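Local coordinates for octaprenyl Pyrophosphate Synthase (Helicobacter pylori, PDB 3TC1) that catalyses the synthesis of octaprenyl pyrophosphate, which carries a C40 all-trans prenyl chain, by repeatedly condensing isopentenyl pyrophosphate onto an allylic pyrophosphate primer, at the interface of chains A and B. Numbering follows the deposited sequence. Chains: chain A/B, Octaprenyl Pyrophosphate Synthase.

The three contacts sample one two-fold interface between identical chains. Contacts 1 and 3 are neighbours, the centres of their C-alpha atoms about 8 Å apart, and share A:Asp106, A:Val107 and B:Ser135; both set helix 100-116 of chain A against helix 121-144 of chain B. Contact 2, about 24 Å from contact 1 and 23 Å from contact 3 between the same kind of centres, exchanges the chains: helix 121-144 of chain A meets helices 23-29 and 92-116 of chain B. Residues 28 and 139 thus recur with roles swapped. Such reciprocity suits the dimer expected of a polyprenyl synthetase.

Contact 1: the interface of chains A and B. Residues chain A 25, 28, 103-104, 106-107; chain B 135-136, 139.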
loop_
_atom_site.group_PDB
_atom_site.type_symbol
_atom_site.label_atom_id
_atom_site.label_comp_id
_atom_site.label_asym_id
_atom_site.label_seq_id
_atom_site.Cartn_x
_atom_site.Cartn_y
_atom_site.Cartn_z
ATOM N N ILE A 25 0.499 16.504 -2.558
ATOM C CA ILE A 25 1.365 15.630 -1.788
ATOM C C ILE A 25 2.321 16.443 -0.928
ATOM O O ILE A 25 2.595 16.075 0.210
ATOM C CB ILE A 25 2.148 14.679 -2.715
ATOM C CG1 ILE A 25 1.169 13.675 -3.337
ATOM C CG2 ILE A 25 3.244 13.952 -1.932
ATOM C CD1 ILE A 25 1.826 12.622 -4.200
ATOM N N LEU A 28 0.457 17.449 2.180
ATOM C CA LEU A 28 0.295 16.351 3.129
ATOM C C LEU A 28 1.613 16.049 3.833
ATOM O O LEU A 28 1.648 15.805 5.040
ATOM C CB LEU A 28 -0.197 15.088 2.411
ATOM C CG LEU A 28 -1.655 15.073 1.938
ATOM C CD1 LEU A 28 -1.881 13.917 0.975
ATOM C CD2 LEU A 28 -2.580 14.963 3.144
ATOM N N MET A 103 -3.732 7.492 1.767
ATOM C CA MET A 103 -3.169 8.001 0.520
ATOM C C MET A 103 -1.684 8.333 0.625
ATOM O O MET A 103 -0.892 7.922 -0.218
ATOM C CB MET A 103 -3.936 9.247 0.056
ATOM C CG MET A 103 -5.417 9.015 -0.205
ATOM S SD MET A 103 -6.218 10.402 -1.055
ATOM C CE MET A 103 -6.178 11.690 0.235
ATOM N N LEU A 104 -1.308 9.091 1.649
ATOM C CA LEU A 104 0.091 9.460 1.815
ATOM C C LEU A 104 0.927 8.203 2.051
ATOM O O LEU A 104 2.090 8.139 1.656
ATOM C CB LEU A 104 0.253 10.436 2.982
ATOM C CG LEU A 104 1.633 11.092 3.084
ATOM C CD1 LEU A 104 1.935 11.856 1.800
ATOM C CD2 LEU A 104 1.674 12.021 4.283
ATOM N N ASP A 106 0.446 5.252 0.701
ATOM C CA ASP A 106 0.668 4.592 -0.577
ATOM C C ASP A 106 1.748 5.321 -1.363
ATOM O O ASP A 106 2.522 4.696 -2.078
ATOM C CB ASP A 106 -0.624 4.542 -1.401
ATOM C CG ASP A 106 -1.606 3.515 -0.882
ATOM O OD1 ASP A 106 -1.155 2.480 -0.334
ATOM O OD2 ASP A 106 -2.828 3.735 -1.034
ATOM N N VAL A 107 1.786 6.645 -1.227
ATOM C CA VAL A 107 2.787 7.470 -1.902
ATOM C C VAL A 107 4.180 7.106 -1.377
ATOM O O VAL A 107 5.125 6.932 -2.150
ATOM C CB VAL A 107 2.533 8.978 -1.647
ATOM C CG1 VAL A 107 3.748 9.793 -2.056
ATOM C CG2 VAL A 107 1.315 9.442 -2.431
ATOM N N SER B 135 -1.017 6.267 -7.053
ATOM C CA SER B 135 -1.220 6.869 -5.741
ATOM C C SER B 135 -1.309 8.391 -5.852
ATOM O O SER B 135 -2.075 9.023 -5.127
ATOM C CB SER B 135 -0.101 6.458 -4.772
ATOM O OG SER B 135 1.121 7.126 -5.052
ATOM N N ARG B 136 -0.543 8.983 -6.764
ATOM C CA ARG B 136 -0.597 10.429 -6.939
ATOM C C ARG B 136 -1.956 10.794 -7.537
ATOM O O ARG B 136 -2.557 11.807 -7.175
ATOM C CB ARG B 136 0.518 10.922 -7.870
ATOM C CG ARG B 136 0.528 12.434 -8.041
ATOM C CD ARG B 136 1.691 12.907 -8.896
ATOM N NE ARG B 136 1.535 12.560 -10.304
ATOM C CZ ARG B 136 2.528 12.565 -11.189
ATOM N NH1 ARG B 136 3.755 12.899 -10.813
ATOM N NH2 ARG B 136 2.297 12.228 -12.452
ATOM N N ILE B 139 -4.740 10.705 -4.881
ATOM C CA ILE B 139 -4.712 11.898 -4.044
ATOM C C ILE B 139 -5.249 13.090 -4.820
ATOM O O ILE B 139 -6.006 13.896 -4.289
ATOM C CB ILE B 139 -3.286 12.208 -3.557
ATOM C CG1 ILE B 139 -2.846 11.140 -2.559
ATOM C CG2 ILE B 139 -3.237 13.588 -2.907
ATOM C CD1 ILE B 139 -1.434 11.320 -2.054
HETATM O O HOH W 1 -2.691 7.800 -2.761
#
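B:Ile139, on helix 121-144, pushes its longer branch between A:Met103 and A:Val107 of helix 100-116 and A:Ile25 and A:Leu28 of helix 23-29, and it has the largest surface hidden by the partner in this patch, 78 Å². CG1 stands anti to the carbonyl carbon (chi1 -69°) and the branch runs on fully extended (chi2 178°), which carries CD1 to the methyl and methylene groups of A:Val107 and A:Ile25. There CD1 meets the CG2 methyl of A:Val107 at 3.4 Å, the two side chains crossing at about a right angle. The CG1 methylene of B:Ile139 is pressed as closely on CB of A:Met103, also 3.4 Å; both pairs are tighter than ordinary van der Waals contact. A:Ile25 comes in across the branch, its CG1 3.7 Å from B:Ile139 CD1. A:Leu28, in contrast, meets the isoleucine tip to tip, its CD1 4.0 Å from B:Ile139 CD1. Packing slackens towards B:Arg136, which hides a mere 5 Å² and offers its CG methylene to A:Ile25 CD1 at 4.1 Å. Towards B:Ser135 the contact turns more polar: the hydroxyl OG lies 3.5 Å from CG2 of A:Val107, while CB faces CB of A:Asp106. A water links the two backbones beside this part, its oxygen 3.1 Å from A:Met103 O and 2.7 Å from B:Ser135 O, both carbonyl oxygens.

Contact 2: the interface of chains A and B. Residues chain A 139, 143; chain B 24, 27-28, 96, 100.
Helix 121-144 of chain A lays A:Ile139 and A:Phe143 against helices 23-29 and 92-116 of chain B. A:Phe143 dominates, with 116 Å² hidden by the partner. Its side chain and that of B:Phe24 run antiparallel past one another, and each residue sets its CB methylene over the other's ring: CB of A:Phe143 is 3.5 Å from the centroid of the B:Phe24 ring, and CB of B:Phe24 is 4.0 Å from that of A:Phe143. These are reciprocal CH-pi contacts. With CG anti to the carbonyl carbon (chi1 -83°), the A:Phe143 ring extends beyond B:Phe24 until CZ meets CD2 of B:Leu28 at 3.7 Å. The carboxylate of B:Glu27, poorly ordered, lies at the ring edge with its plane steeply inclined to it. At another corner CE1 is 3.6 Å from the amide OD1 of B:Asn100, whose plane is turned 56° from the ring. The second shell fixes that amide: ND2 of B:Asn100 donates to the carbonyl O of B:Phe96 (2.8 Å, 163° at H), in the carbonyl plane. A:Ile139 adds a tip-to-tip meeting with B:Leu28, CD1 to CD1 at 4.0 Å. Through this aromatic and aliphatic packing the end of helix 121-144 is seated on the partner, probably stabilising the dimer.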
loop_
_atom_site.group_PDB
_atom_site.type_symbol
_atom_site.label_atom_id
_atom_site.label_comp_id
_atom_site.label_asym_id
_atom_site.label_seq_id
_atom_site.Cartn_x
_atom_site.Cartn_y
_atom_site.Cartn_z
ATOM N N ILE A 139 -2.472 -7.405 10.368
ATOM C CA ILE A 139 -3.695 -8.162 10.252
ATOM C C ILE A 139 -3.866 -9.190 11.349
ATOM O O ILE A 139 -4.953 -9.340 11.908
ATOM C CB ILE A 139 -3.785 -8.805 8.839
ATOM C CG1 ILE A 139 -3.935 -7.679 7.809
ATOM C CG2 ILE A 139 -4.997 -9.783 8.774
ATOM C CD1 ILE A 139 -3.829 -8.182 6.347
ATOM N N PHE A 143 -7.057 -9.416 14.105
ATOM C CA PHE A 143 -7.825 -10.645 14.313
ATOM C C PHE A 143 -7.624 -11.263 15.695
ATOM O O PHE A 143 -8.589 -11.690 16.331
ATOM C CB PHE A 143 -7.492 -11.684 13.237
ATOM C CG PHE A 143 -8.257 -11.493 11.953
ATOM C CD1 PHE A 143 -7.964 -10.432 11.098
ATOM C CD2 PHE A 143 -9.288 -12.365 11.611
ATOM C CE1 PHE A 143 -8.689 -10.242 9.916
ATOM C CE2 PHE A 143 -10.019 -12.186 10.434
ATOM C CZ PHE A 143 -9.718 -11.122 9.584
ATOM N N PHE B 24 -5.887 -15.806 8.476
ATOM C CA PHE B 24 -6.644 -14.563 8.517
ATOM C C PHE B 24 -6.708 -13.935 7.131
ATOM O O PHE B 24 -7.760 -13.466 6.699
ATOM C CB PHE B 24 -6.003 -13.580 9.500
ATOM C CG PHE B 24 -5.879 -14.113 10.900
ATOM C CD1 PHE B 24 -6.936 -14.794 11.498
ATOM C CD2 PHE B 24 -4.714 -13.909 11.634
ATOM C CE1 PHE B 24 -6.834 -15.264 12.808
ATOM C CE2 PHE B 24 -4.601 -14.373 12.944
ATOM C CZ PHE B 24 -5.662 -15.051 13.532
ATOM N N GLU B 27 -9.005 -15.692 4.836
ATOM C CA GLU B 27 -10.389 -15.306 5.084
ATOM C C GLU B 27 -10.738 -14.025 4.331
ATOM O O GLU B 27 -11.775 -13.944 3.674
ATOM C CB GLU B 27 -10.614 -15.102 6.583
ATOM C CG GLU B 27 -12.072 -14.946 6.976
ATOM C CD GLU B 27 -12.240 -14.605 8.442
ATOM O OE1 GLU B 27 -11.609 -15.278 9.286
ATOM O OE2 GLU B 27 -13.007 -13.667 8.751
ATOM N N LEU B 28 -9.872 -13.022 4.429
ATOM C CA LEU B 28 -10.101 -11.755 3.743
ATOM C C LEU B 28 -10.165 -11.971 2.233
ATOM O O LEU B 28 -11.071 -11.477 1.558
ATOM C CB LEU B 28 -8.979 -10.765 4.067
ATOM C CG LEU B 28 -8.754 -10.422 5.544
ATOM C CD1 LEU B 28 -7.565 -9.474 5.677
ATOM C CD2 LEU B 28 -10.007 -9.787 6.120
ATOM N N PHE B 96 -14.827 -6.246 6.806
ATOM C CA PHE B 96 -13.738 -6.381 7.773
ATOM C C PHE B 96 -13.152 -5.083 8.331
ATOM O O PHE B 96 -12.147 -5.114 9.044
ATOM C CB PHE B 96 -12.620 -7.214 7.139
ATOM C CG PHE B 96 -13.095 -8.523 6.575
ATOM C CD1 PHE B 96 -13.332 -9.613 7.409
ATOM C CD2 PHE B 96 -13.334 -8.660 5.210
ATOM C CE1 PHE B 96 -13.800 -10.823 6.893
ATOM C CE2 PHE B 96 -13.802 -9.866 4.681
ATOM C CZ PHE B 96 -14.035 -10.949 5.525
ATOM N N ASN B 100 -8.466 -3.401 7.889
ATOM C CA ASN B 100 -8.165 -4.651 7.202
ATOM C C ASN B 100 -8.110 -4.475 5.690
ATOM O O ASN B 100 -7.239 -5.045 5.029
ATOM C CB ASN B 100 -9.185 -5.738 7.568
ATOM C CG ASN B 100 -8.875 -6.409 8.900
ATOM O OD1 ASN B 100 -7.740 -6.820 9.157
ATOM N ND2 ASN B 100 -9.890 -6.533 9.748
#

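Contact 3: the interface of chains A and B. Residues chain A 106-107, 110-111; chain B 128, 131-132, 135.
Two serine hydroxyls are turned towards each other by similar torsions: OG of A:Ser110 (chi1 57°) and OG of B:Ser135 (chi1 74°) each sit between their own backbone N and carbonyl carbon, folded back over the helix that bears them. They approach to 3.4 Å, a weak hydrogen bond in which donor and acceptor cannot be told apart. Each is better satisfied within its own chain. A:Ser110 OG is 2.7 Å from the carbonyl O of A:Asp106, the donor tilted modestly from the carbonyl plane, and 3.1 Å from O of A:Val107, where it approaches from above the plane, a less favourable direction. B:Ser135 OG bonds to O of B:Leu132 at 2.8 Å. Folding the hydroxyls back probably helps the helices come close: CB of A:Ser110 lies 3.5 Å from CA of B:Leu132. B:Val131 supports the same methylene with CG1 at 4.0 Å. B:Leu132 carries CG anti to its amide nitrogen (chi1 175°) and runs towards A:Lys111, whose aliphatic CD lies 4.0 Å from CD2 of the leucine. The small serine side chains probably allow this close approach of helix 100-116 of chain A to helix 121-144 of chain B, helping to hold the two subunits together.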
loop_
_atom_site.group_PDB
_atom_site.type_symbol
_atom_site.label_atom_id
_atom_site.label_comp_id
_atom_site.label_asym_id
_atom_site.label_seq_id
_atom_site.Cartn_x
_atom_site.Cartn_y
_atom_site.Cartn_z
ATOM N N ASP A 106 0.446 5.252 0.701
ATOM C CA ASP A 106 0.668 4.592 -0.577
ATOM C C ASP A 106 1.748 5.321 -1.363
ATOM O O ASP A 106 2.522 4.696 -2.078
ATOM C CB ASP A 106 -0.624 4.542 -1.401
ATOM C CG ASP A 106 -1.606 3.515 -0.882
ATOM O OD1 ASP A 106 -1.155 2.480 -0.334
ATOM O OD2 ASP A 106 -2.828 3.735 -1.034
ATOM N N VAL A 107 1.786 6.645 -1.227
ATOM C CA VAL A 107 2.787 7.470 -1.902
ATOM C C VAL A 107 4.180 7.106 -1.377
ATOM O O VAL A 107 5.125 6.932 -2.150
ATOM C CB VAL A 107 2.533 8.978 -1.647
ATOM C CG1 VAL A 107 3.748 9.793 -2.056
ATOM C CG2 VAL A 107 1.315 9.442 -2.431
ATOM N N SER A 110 5.067 3.405 -2.517
ATOM C CA SER A 110 5.361 3.332 -3.943
ATOM C C SER A 110 6.667 4.018 -4.349
ATOM O O SER A 110 7.428 3.476 -5.148
ATOM C CB SER A 110 4.177 3.883 -4.754
ATOM O OG SER A 110 3.855 5.207 -4.381
ATOM N N LYS A 111 6.942 5.196 -3.802
ATOM C CA LYS A 111 8.190 5.888 -4.143
ATOM C C LYS A 111 9.372 5.063 -3.635
ATOM O O LYS A 111 10.363 4.860 -4.350
ATOM C CB LYS A 111 8.208 7.288 -3.529
ATOM C CG LYS A 111 9.511 8.076 -3.737
ATOM C CD LYS A 111 9.873 8.271 -5.218
ATOM C CE LYS A 111 11.106 9.159 -5.364
ATOM N NZ LYS A 111 11.551 9.352 -6.778
ATOM N N SER B 128 6.537 -0.269 -10.886
ATOM C CA SER B 128 6.557 0.400 -9.586
ATOM C C SER B 128 6.306 1.896 -9.777
ATOM O O SER B 128 5.682 2.544 -8.938
ATOM C CB SER B 128 7.877 0.142 -8.829
ATOM O OG SER B 128 9.007 0.699 -9.473
ATOM N N VAL B 131 2.629 2.417 -10.102
ATOM C CA VAL B 131 1.930 2.382 -8.822
ATOM C C VAL B 131 2.105 3.738 -8.122
ATOM O O VAL B 131 1.206 4.198 -7.422
ATOM C CB VAL B 131 2.454 1.255 -7.905
ATOM C CG1 VAL B 131 1.750 1.318 -6.553
ATOM C CG2 VAL B 131 2.198 -0.107 -8.549
ATOM N N LEU B 132 3.254 4.379 -8.316
ATOM C CA LEU B 132 3.493 5.686 -7.711
ATOM C C LEU B 132 2.542 6.711 -8.329
ATOM O O LEU B 132 2.028 7.591 -7.643
ATOM C CB LEU B 132 4.942 6.129 -7.927
ATOM C CG LEU B 132 5.289 7.544 -7.442
ATOM C CD1 LEU B 132 4.989 7.676 -5.954
ATOM C CD2 LEU B 132 6.751 7.837 -7.720
ATOM N N SER B 135 -1.017 6.267 -7.053
ATOM C CA SER B 135 -1.220 6.869 -5.741
ATOM C C SER B 135 -1.309 8.391 -5.852
ATOM O O SER B 135 -2.075 9.023 -5.127
ATOM C CB SER B 135 -0.101 6.458 -4.772
ATOM O OG SER B 135 1.121 7.126 -5.052
HETATM O O HOH W 2 5.860 1.883 -6.594
#